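Local atomic coordinates of lipase aflb (Neosartorya fumigata, PDB entry 6IDY), a protein that probably hydrolyses ester bonds of lipid substrates, as a calcium-binding fungal lipase built around the central sheet of an alpha/beta-hydrolase. Residues T57-S62 / L93-I98; P261-T266 / A331-S336; Q288-E293 / V321-G326. All coordinates share one frame; numbering follows the deposited sequence.

Interaction 1 (T57-S62 / L93-I98); sequences TKDAKS and LIPADI
The carboxylate of Asp59 reaches the segment 93-98 through one water: OD2 of Asp59 accepts a hydrogen bond of 2.7 Å from water 1, which in turn accepts the N-H of Ala96 at 3.0 Å from its N atom. OD2 is gripped a second time, by the backbone N-H of Ser56, while OD1 forms a salt bridge with Lys47 at the end of helix 31-47. With both oxygens occupied, the carboxylate is held against rotation, and the lysine would be expected to favour the ionised carboxylate. The first torsion of Asp59 sets CG beside the backbone N and anti to the carbonyl carbon (chi1 -70°), which carries the group across to Pro95. There OD1 lies 3.4 Å from CA of Pro95 and 3.5 Å from CB of Pro95, so the oxygen meets the pyrrolidine at its backbone side, and the two side chains meet at a slant. Pro95 is the N-cap residue of helix 96-103, and the water therefore takes up the N-H at the very start of that helix, where the helix dipole would reinforce the pull of a carboxylate. The segments enclose a helical part of the chain, with helices 63-73 and 81-90 between them and no strand. Ser62, as N-cap of helix 63-73, makes a weak hydrogen bond through OG to the N of Glu65, so each segment leads into a helix. On the apolar side Leu93 packs on Lys69 and Ile70 of helix 63-73, and both Leu93 and Pro95 rest on Leu409 of helix 405-412.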
# COMPACT_ATOMS: atom_id res chain seq x y z
N THR A 57 -27.89 6.30 12.56
CA THR A 57 -28.79 5.28 12.01
C THR A 57 -28.28 4.71 10.68
O THR A 57 -28.51 3.53 10.40
CB THR A 57 -30.25 5.80 11.91
OG1 THR A 57 -31.07 4.79 11.33
CG2 THR A 57 -30.38 7.10 11.10
N LYS A 58 -27.60 5.53 9.87
CA LYS A 58 -27.06 5.12 8.57
C LYS A 58 -25.78 4.30 8.70
O LYS A 58 -25.41 3.62 7.75
CB LYS A 58 -26.84 6.33 7.64
CG LYS A 58 -28.11 7.14 7.37
CD LYS A 58 -28.39 7.30 5.89
CE LYS A 58 -29.72 7.98 5.64
NZ LYS A 58 -30.87 7.08 5.91
N ASP A 59 -25.10 4.35 9.87
CA ASP A 59 -23.85 3.63 10.13
C ASP A 59 -24.01 2.12 10.11
O ASP A 59 -25.10 1.61 10.38
CB ASP A 59 -23.21 4.07 11.45
CG ASP A 59 -22.63 5.47 11.44
OD1 ASP A 59 -22.06 5.87 10.41
OD2 ASP A 59 -22.74 6.16 12.48
N ALA A 60 -22.93 1.39 9.78
CA ALA A 60 -22.94 -0.06 9.76
C ALA A 60 -22.98 -0.56 11.20
O ALA A 60 -22.18 -0.13 12.03
CB ALA A 60 -21.70 -0.59 9.05
N LYS A 61 -24.00 -1.38 11.53
CA LYS A 61 -24.20 -1.95 12.86
C LYS A 61 -23.35 -3.21 13.02
O LYS A 61 -23.06 -3.63 14.15
CB LYS A 61 -25.68 -2.29 13.08
CG LYS A 61 -26.57 -1.08 13.29
CD LYS A 61 -28.03 -1.46 13.41
CE LYS A 61 -28.94 -0.26 13.53
NZ LYS A 61 -28.98 0.53 12.27
N SER A 62 -22.97 -3.82 11.89
CA SER A 62 -22.19 -5.05 11.84
C SER A 62 -21.27 -5.05 10.62
O SER A 62 -21.35 -4.16 9.77
CB SER A 62 -23.14 -6.24 11.77
OG SER A 62 -23.79 -6.24 10.52
N LEU A 93 -20.68 4.78 4.80
CA LEU A 93 -19.80 3.73 5.31
C LEU A 93 -18.88 4.20 6.44
O LEU A 93 -18.57 3.42 7.34
CB LEU A 93 -18.99 3.11 4.15
CG LEU A 93 -18.22 1.81 4.43
CD1 LEU A 93 -19.15 0.65 4.64
CD2 LEU A 93 -17.31 1.46 3.28
N ILE A 94 -18.45 5.47 6.40
CA ILE A 94 -17.51 5.98 7.40
C ILE A 94 -18.23 6.72 8.53
O ILE A 94 -18.82 7.78 8.29
CB ILE A 94 -16.34 6.81 6.79
CG1 ILE A 94 -15.87 6.28 5.40
CG2 ILE A 94 -15.17 6.93 7.78
CD1 ILE A 94 -15.39 4.74 5.28
N PRO A 95 -18.17 6.18 9.77
CA PRO A 95 -18.80 6.89 10.89
C PRO A 95 -17.97 8.10 11.32
O PRO A 95 -16.79 8.20 10.97
CB PRO A 95 -18.91 5.83 11.99
CG PRO A 95 -17.99 4.75 11.62
CD PRO A 95 -17.48 4.96 10.22
N ALA A 96 -18.62 9.02 12.05
CA ALA A 96 -18.06 10.28 12.55
C ALA A 96 -16.74 10.15 13.30
O ALA A 96 -15.83 10.93 13.05
CB ALA A 96 -19.09 11.02 13.39
N ASP A 97 -16.62 9.16 14.21
CA ASP A 97 -15.40 8.95 15.00
C ASP A 97 -14.20 8.57 14.13
O ASP A 97 -13.09 9.06 14.35
CB ASP A 97 -15.64 7.93 16.14
CG ASP A 97 -15.99 6.51 15.69
OD1 ASP A 97 -16.80 6.36 14.75
OD2 ASP A 97 -15.45 5.56 16.30
N ILE A 98 -14.44 7.73 13.10
CA ILE A 98 -13.39 7.32 12.16
C ILE A 98 -13.04 8.52 11.26
O ILE A 98 -11.85 8.83 11.13
CB ILE A 98 -13.73 6.00 11.41
CG1 ILE A 98 -13.78 4.82 12.43
CG2 ILE A 98 -12.71 5.71 10.28
CD1 ILE A 98 -14.40 3.51 11.95
O HOH W 1 -21.29 8.37 13.14

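Interaction 2 (P261-T266 / A331-S336)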
# COMPACT_ATOMS: atom_id res chain seq x y z
N PRO A 261 -0.47 -5.65 -5.31
CA PRO A 261 0.66 -5.01 -6.00
C PRO A 261 0.42 -4.81 -7.48
O PRO A 261 -0.15 -5.67 -8.14
CB PRO A 261 1.81 -5.96 -5.73
CG PRO A 261 1.16 -7.31 -5.67
CD PRO A 261 -0.20 -7.10 -5.09
N ASP A 262 0.87 -3.67 -8.01
CA ASP A 262 0.72 -3.37 -9.43
C ASP A 262 2.08 -3.45 -10.11
O ASP A 262 2.60 -2.46 -10.62
CB ASP A 262 -0.00 -2.02 -9.64
CG ASP A 262 0.69 -0.80 -9.08
OD1 ASP A 262 1.28 -0.90 -7.97
OD2 ASP A 262 0.64 0.25 -9.73
N PHE A 263 2.67 -4.67 -10.13
CA PHE A 263 3.99 -4.93 -10.72
C PHE A 263 4.07 -4.63 -12.21
O PHE A 263 5.18 -4.52 -12.74
CB PHE A 263 4.50 -6.35 -10.41
CG PHE A 263 4.72 -6.62 -8.95
CD1 PHE A 263 5.65 -5.89 -8.22
CD2 PHE A 263 4.04 -7.65 -8.31
CE1 PHE A 263 5.87 -6.16 -6.86
CE2 PHE A 263 4.30 -7.96 -6.97
CZ PHE A 263 5.19 -7.19 -6.25
N HIS A 264 2.92 -4.48 -12.88
CA HIS A 264 2.86 -4.10 -14.29
C HIS A 264 2.04 -2.82 -14.42
O HIS A 264 1.65 -2.44 -15.52
CB HIS A 264 2.26 -5.23 -15.15
CG HIS A 264 2.78 -5.23 -16.57
ND1 HIS A 264 2.84 -4.07 -17.33
CD2 HIS A 264 3.20 -6.26 -17.33
CE1 HIS A 264 3.33 -4.43 -18.50
NE2 HIS A 264 3.57 -5.74 -18.55
N GLY A 265 1.79 -2.15 -13.31
CA GLY A 265 0.97 -0.95 -13.30
C GLY A 265 -0.49 -1.26 -13.59
O GLY A 265 -0.98 -2.35 -13.29
N THR A 266 -1.18 -0.31 -14.22
CA THR A 266 -2.60 -0.46 -14.53
C THR A 266 -2.98 0.23 -15.83
O THR A 266 -2.35 1.21 -16.23
CB THR A 266 -3.47 -0.00 -13.34
OG1 THR A 266 -4.84 -0.25 -13.64
CG2 THR A 266 -3.28 1.46 -12.98
N ALA A 331 -0.43 -8.16 -10.56
CA ALA A 331 0.18 -8.64 -9.32
C ALA A 331 1.09 -9.84 -9.48
O ALA A 331 1.86 -10.13 -8.58
CB ALA A 331 -0.91 -8.95 -8.32
N ILE A 332 1.00 -10.55 -10.61
CA ILE A 332 1.77 -11.77 -10.83
C ILE A 332 3.26 -11.52 -11.02
O ILE A 332 3.66 -10.69 -11.83
CB ILE A 332 1.17 -12.63 -11.99
CG1 ILE A 332 -0.25 -13.15 -11.63
CG2 ILE A 332 2.11 -13.78 -12.42
CD1 ILE A 332 -1.07 -13.76 -12.84
N LEU A 333 4.08 -12.27 -10.28
CA LEU A 333 5.52 -12.30 -10.46
C LEU A 333 5.89 -13.70 -10.89
O LEU A 333 5.32 -14.68 -10.42
CB LEU A 333 6.31 -11.93 -9.19
CG LEU A 333 6.33 -10.44 -8.78
CD1 LEU A 333 7.14 -10.24 -7.52
CD2 LEU A 333 6.87 -9.54 -9.91
N SER A 334 6.85 -13.79 -11.81
CA SER A 334 7.38 -15.08 -12.24
C SER A 334 8.45 -15.45 -11.20
O SER A 334 8.74 -14.65 -10.30
CB SER A 334 7.99 -14.97 -13.63
OG SER A 334 6.97 -14.99 -14.61
N ASP A 335 9.04 -16.64 -11.33
CA ASP A 335 10.07 -17.07 -10.40
C ASP A 335 11.29 -17.66 -11.11
O ASP A 335 11.75 -18.74 -10.73
CB ASP A 335 9.49 -18.04 -9.35
CG ASP A 335 10.44 -18.27 -8.18
OD1 ASP A 335 11.24 -17.35 -7.87
OD2 ASP A 335 10.38 -19.36 -7.59
N SER A 336 11.84 -16.94 -12.10
CA SER A 336 13.02 -17.39 -12.85
C SER A 336 14.29 -17.52 -12.00
O SER A 336 15.19 -18.30 -12.36
CB SER A 336 13.25 -16.49 -14.06
OG SER A 336 12.12 -16.51 -14.91
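The two backbones draw together at Pro261 and Ala331, whose CA atoms are 4.9 Å apart, and the closest approach is a CA-H...O contact of 3.2 Å from CA of Ala331 to O of Pro261, bent to 122° at the hydrogen. Beside it CG of Pro261 meets the methyl CB of Ala331 at 3.7 Å. Phe263, in the type I turn Asp262-Gly265, carries the rest. CG of Leu333 stands beside the backbone N and opposite the carbonyl carbon (chi1 -75°), which brings the isobutyl end over one face of the Phe263 ring in a CH-pi contact, CG lying 4.0 Å from the ring centroid and 27° off the normal. CB of Pro261 lies over the opposite face, both offset toward the rim, and at the edge O of Ala331 sits 3.3 Å from CD2 of Phe263, near the ring plane. Phe263 and Leu333 both touch Gln240 of helix 235-245, which follows strand 227-232 as the helix after the nucleophile elbow does in alpha/beta-hydrolases. The contact thus fits two loops, leaving strands 253-259 and 310-314, by shape: aliphatic groups lie against both faces of an aromatic ring, with one bent CA-H...O contact and no conventional hydrogen bond between the segments.

Interaction 3 (Q288-E293 / V321-G326)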
# COMPACT_ATOMS: atom_id res chain seq x y z
N GLN A 288 2.67 4.59 -12.96
CA GLN A 288 1.92 3.37 -12.71
C GLN A 288 1.02 2.95 -13.89
O GLN A 288 0.22 2.03 -13.75
CB GLN A 288 1.16 3.45 -11.39
CG GLN A 288 2.14 3.33 -10.22
CD GLN A 288 1.48 3.55 -8.90
OE1 GLN A 288 1.31 4.68 -8.44
NE2 GLN A 288 1.09 2.47 -8.27
N GLY A 289 1.21 3.58 -15.04
CA GLY A 289 0.53 3.17 -16.26
C GLY A 289 1.16 1.88 -16.75
O GLY A 289 2.35 1.65 -16.53
N TRP A 290 0.37 1.02 -17.40
CA TRP A 290 0.80 -0.29 -17.91
C TRP A 290 2.03 -0.26 -18.80
O TRP A 290 2.91 -1.11 -18.65
CB TRP A 290 -0.35 -0.97 -18.67
CG TRP A 290 -0.13 -2.43 -18.94
CD1 TRP A 290 0.45 -2.98 -20.05
CD2 TRP A 290 -0.46 -3.52 -18.07
NE1 TRP A 290 0.46 -4.35 -19.94
CE2 TRP A 290 -0.08 -4.71 -18.73
CE3 TRP A 290 -1.08 -3.62 -16.81
CZ2 TRP A 290 -0.27 -5.98 -18.16
CZ3 TRP A 290 -1.27 -4.87 -16.25
CH2 TRP A 290 -0.88 -6.04 -16.93
N ASN A 291 2.08 0.68 -19.75
CA ASN A 291 3.14 0.75 -20.75
C ASN A 291 4.18 1.85 -20.55
O ASN A 291 4.89 2.22 -21.50
CB ASN A 291 2.52 0.85 -22.15
CG ASN A 291 2.40 -0.51 -22.79
OD1 ASN A 291 3.33 -1.02 -23.42
ND2 ASN A 291 1.25 -1.15 -22.59
N THR A 292 4.34 2.32 -19.31
CA THR A 292 5.31 3.38 -19.04
C THR A 292 6.74 2.92 -19.13
O THR A 292 7.02 1.72 -19.05
CB THR A 292 5.03 4.03 -17.69
OG1 THR A 292 5.18 3.05 -16.66
CG2 THR A 292 3.67 4.71 -17.64
N GLU A 293 7.66 3.88 -19.30
CA GLU A 293 9.09 3.62 -19.31
C GLU A 293 9.51 3.12 -17.94
O GLU A 293 10.35 2.24 -17.86
CB GLU A 293 9.88 4.89 -19.69
CG GLU A 293 10.04 5.05 -21.20
CD GLU A 293 10.82 3.95 -21.89
OE1 GLU A 293 11.98 3.70 -21.49
OE2 GLU A 293 10.28 3.35 -22.84
N VAL A 321 -6.46 -0.98 -9.85
CA VAL A 321 -5.57 -1.73 -10.73
C VAL A 321 -6.34 -2.77 -11.51
O VAL A 321 -7.10 -3.54 -10.93
CB VAL A 321 -4.40 -2.37 -9.92
CG1 VAL A 321 -3.42 -3.11 -10.84
CG2 VAL A 321 -3.67 -1.33 -9.07
N GLN A 322 -6.14 -2.78 -12.83
CA GLN A 322 -6.70 -3.79 -13.72
C GLN A 322 -5.72 -4.07 -14.86
O GLN A 322 -5.08 -3.14 -15.34
CB GLN A 322 -8.09 -3.42 -14.26
CG GLN A 322 -9.29 -3.85 -13.38
CD GLN A 322 -9.26 -5.18 -12.63
OE1 GLN A 322 -9.11 -6.28 -13.21
NE2 GLN A 322 -9.45 -5.10 -11.31
N PRO A 323 -5.60 -5.33 -15.30
CA PRO A 323 -6.28 -6.53 -14.80
C PRO A 323 -5.69 -7.05 -13.47
O PRO A 323 -4.48 -6.96 -13.25
CB PRO A 323 -6.12 -7.53 -15.95
CG PRO A 323 -4.79 -7.17 -16.53
CD PRO A 323 -4.69 -5.66 -16.42
N MET A 324 -6.58 -7.53 -12.58
CA MET A 324 -6.22 -8.13 -11.30
C MET A 324 -6.84 -9.53 -11.16
O MET A 324 -7.16 -9.99 -10.06
CB MET A 324 -6.54 -7.22 -10.10
CG MET A 324 -5.48 -6.17 -9.83
SD MET A 324 -3.82 -6.80 -9.49
CE MET A 324 -3.43 -5.86 -8.03
N SER A 325 -7.01 -10.20 -12.31
CA SER A 325 -7.50 -11.58 -12.46
C SER A 325 -6.92 -12.11 -13.77
O SER A 325 -6.41 -11.32 -14.58
CB SER A 325 -9.03 -11.62 -12.52
OG SER A 325 -9.54 -11.17 -13.77
N GLY A 326 -6.99 -13.41 -13.98
CA GLY A 326 -6.46 -14.02 -15.19
C GLY A 326 -4.95 -14.15 -15.20
O GLY A 326 -4.27 -13.79 -14.24
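Trp290 reaches Pro323, and the route of its side chain accounts for nearly all of this contact. CB leaves the backbone in the direction of segment 321-326, and a first torsion that puts CG opposite the backbone N (chi1 -166°) directs the indole toward that segment. On the five-membered ring, ND2 of the neighbouring Asn291 lies in the indole plane at the edge. NE1 of Trp290 packs near CE1 of His264 of the turn Asp262-Gly265, and the two aromatic rings are stacked. The benzo ring reaches the proline: CE3 of Trp290 lies 4.2 Å from CD of Pro323, CZ3 of Trp290 is closest at 3.5 Å from CD of Pro323, and CH2 of Trp290 follows at 3.9 Å from the same CD. The two side chains cross at about a right angle. Trp290 lies in a type I turn from Gly289 to Thr292, whose closing backbone bond is weak, and Thr292 is the N-cap of helix 293-299. Pro323 for its part follows a cis peptide bond, and the side chain of Gln322 folds back along the backbone of Pro323, so that N of Met324 donates to OE1 of Gln322 at 2.9 Å with an N-H...O angle of 147°, the donor standing well above the carbonyl plane, while NE2 of Gln322 binds O of Asp318. Both loops also bond to a third through the backbone, Trp290 with Thr266 and Gln322 with Val267. The tryptophan-proline touch itself is small, apolar van der Waals contact and adds no directional bond; the loops' positions are fixed by hydrogen bonds of their own and by those to Thr266 and Val267.

Interactions 2 and 3 belong to one neighbourhood, their centres 9 Å apart, with interaction 3 nested in the loop that interaction 2 closes. Both draw on the connection between strands 310-314 and 341-345, and they touch: OD2 of Asp262 lies 2.7 Å from NE2 of Gln288, probably a hydrogen bond. Interaction 2 is buried and interaction 3 lies at the surface, yet each is made by an aromatic ring against aliphatic carbon. Interaction 1 stands apart among the N-terminal helices, its centre about 35 Å from that of interaction 2 and on the opposite side of the chain's centre. Also buried, it relies instead on a charged carboxylate and a bridging water.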